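Local coordinates for protein acetyltransferase PA1377 (Pseudomonas aeruginosa, PDB 2VI7) that is a putative GNAT-family acetyltransferase, likely to transfer an acetyl group from acetyl-coenzyme A to an amine of a substrate not yet identified, at residues A23-P28 and G92-W97. Sequence-based numbering, arbitrary orientation.
Sequences ALYNDP and GVAVAW
Ala94, near the end of strand 86-95, presents its methyl group to Tyr25 on helix 18-25. The meeting is edge-on: Ala94 CB lies in the plane of the phenol ring, 3.6 Å from Tyr25 CE2, and the same methyl is 4.0 Å from Tyr25 OH. Tyr25 leaves the backbone pointing away from the strand, but CG stands anti to the carbonyl carbon (chi1 -68°), which swings the far end of the ring back to Ala94. Leu24 makes the second apolar contact. Its CD2 methyl lies nearest Ala94 O (3.9 Å), with Ala94 CB a little farther off at 4.4 Å.

At Val95 the strand's alternation turns the side chain to the other face, where it packs on Val102 of helix 102-117. Ala96 follows, its CB 4.1 Å from Leu24 CD1. The two branches of Leu24 thus divide between Ala94 and Ala96: chi1 175° carries CG toward the strand, and chi2 68° turns CD2 to Ala94 and CD1 to Ala96. Backbone hydrogen bonds pair Ala94 with Ser72 and Ala96 with Ile70, joining this part of the chain to the antiparallel strand 68-77. Ser72 also touches Leu24 and Tyr25, while Val30 of helix 28-31 packs against Leu24 and Ala94.

The layout is that of the GNAT fold, with helices on both faces of a central sheet; strand 86-95 corresponds to the one that, in relatives, leads into the acetyl-CoA pyrophosphate loop. Across the interface the chemistry is almost wholly apolar: small alanine methyls let a leucine and a tyrosine edge come close, and the two segments meet through van der Waals contact of largely buried groups, which probably helps to seat helix 18-25 on the sheet.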
# COMPACT_ATOMS: atom_id res chain seq x y z
N ALA A 23 -15.91 -4.33 -19.17
CA ALA A 23 -17.36 -4.29 -19.01
C ALA A 23 -17.72 -4.58 -17.56
O ALA A 23 -18.65 -3.99 -17.01
CB ALA A 23 -18.01 -5.31 -19.92
N LEU A 24 -16.99 -5.50 -16.94
CA LEU A 24 -17.23 -5.88 -15.55
C LEU A 24 -17.20 -4.65 -14.64
O LEU A 24 -18.12 -4.40 -13.87
CB LEU A 24 -16.18 -6.88 -15.07
CG LEU A 24 -16.25 -7.26 -13.59
CD1 LEU A 24 -17.53 -8.06 -13.33
CD2 LEU A 24 -15.01 -8.06 -13.19
N TYR A 25 -16.13 -3.87 -14.75
CA TYR A 25 -15.95 -2.68 -13.94
C TYR A 25 -16.85 -1.52 -14.35
O TYR A 25 -17.00 -0.56 -13.60
CB TYR A 25 -14.48 -2.28 -13.97
CG TYR A 25 -13.59 -3.27 -13.27
CD1 TYR A 25 -12.29 -3.52 -13.71
CD2 TYR A 25 -14.04 -3.96 -12.14
CE1 TYR A 25 -11.46 -4.44 -13.05
CE2 TYR A 25 -13.23 -4.88 -11.47
CZ TYR A 25 -11.94 -5.11 -11.93
OH TYR A 25 -11.13 -6.00 -11.27
N ASN A 26 -17.45 -1.61 -15.54
CA ASN A 26 -18.33 -0.55 -16.00
C ASN A 26 -19.69 -0.66 -15.32
O ASN A 26 -20.55 0.20 -15.50
CB ASN A 26 -18.48 -0.58 -17.53
CG ASN A 26 -17.35 0.16 -18.25
OD1 ASN A 26 -16.37 0.58 -17.63
ND2 ASN A 26 -17.49 0.32 -19.56
N ASP A 27 -19.89 -1.72 -14.54
CA ASP A 27 -21.13 -1.87 -13.79
C ASP A 27 -20.84 -1.17 -12.47
O ASP A 27 -20.01 -1.63 -11.68
CB ASP A 27 -21.45 -3.35 -13.53
CG ASP A 27 -22.75 -3.55 -12.75
OD1 ASP A 27 -23.26 -2.57 -12.15
OD2 ASP A 27 -23.27 -4.69 -12.71
N PRO A 28 -21.51 -0.04 -12.20
CA PRO A 28 -21.30 0.72 -10.97
C PRO A 28 -21.49 -0.07 -9.68
O PRO A 28 -20.88 0.24 -8.65
CB PRO A 28 -22.27 1.90 -11.11
CG PRO A 28 -23.38 1.31 -11.90
CD PRO A 28 -22.64 0.53 -12.97
N GLY A 92 -10.14 -6.82 -2.73
CA GLY A 92 -10.65 -8.16 -2.89
C GLY A 92 -11.27 -8.57 -4.21
O GLY A 92 -10.84 -8.20 -5.30
N VAL A 93 -12.33 -9.36 -4.07
CA VAL A 93 -13.08 -9.95 -5.15
C VAL A 93 -14.11 -8.99 -5.80
O VAL A 93 -14.94 -8.39 -5.11
CB VAL A 93 -13.74 -11.24 -4.58
CG1 VAL A 93 -15.22 -11.13 -4.54
CG2 VAL A 93 -13.31 -12.44 -5.35
N ALA A 94 -14.04 -8.85 -7.13
CA ALA A 94 -14.96 -7.99 -7.90
C ALA A 94 -15.94 -8.91 -8.62
O ALA A 94 -15.59 -9.50 -9.64
CB ALA A 94 -14.18 -7.17 -8.91
N VAL A 95 -17.16 -9.01 -8.10
CA VAL A 95 -18.15 -9.90 -8.68
C VAL A 95 -19.46 -9.27 -9.16
O VAL A 95 -20.05 -8.42 -8.48
CB VAL A 95 -18.49 -11.03 -7.68
CG1 VAL A 95 -19.42 -12.04 -8.32
CG2 VAL A 95 -17.22 -11.71 -7.22
N ALA A 96 -19.90 -9.73 -10.34
CA ALA A 96 -21.14 -9.26 -10.95
C ALA A 96 -22.30 -9.89 -10.20
O ALA A 96 -23.19 -9.19 -9.70
CB ALA A 96 -21.19 -9.68 -12.42
N TRP A 97 -22.28 -11.22 -10.11
CA TRP A 97 -23.32 -11.99 -9.41
C TRP A 97 -22.97 -12.20 -7.94
O TRP A 97 -22.07 -12.98 -7.60
CB TRP A 97 -23.52 -13.35 -10.07
CG TRP A 97 -23.72 -13.29 -11.54
CD1 TRP A 97 -24.12 -12.19 -12.27
CD2 TRP A 97 -23.58 -14.36 -12.47
NE1 TRP A 97 -24.24 -12.53 -13.60
CE2 TRP A 97 -23.92 -13.85 -13.76
CE3 TRP A 97 -23.21 -15.72 -12.35
CZ2 TRP A 97 -23.89 -14.64 -14.91
CZ3 TRP A 97 -23.19 -16.51 -13.50
CH2 TRP A 97 -23.53 -15.97 -14.77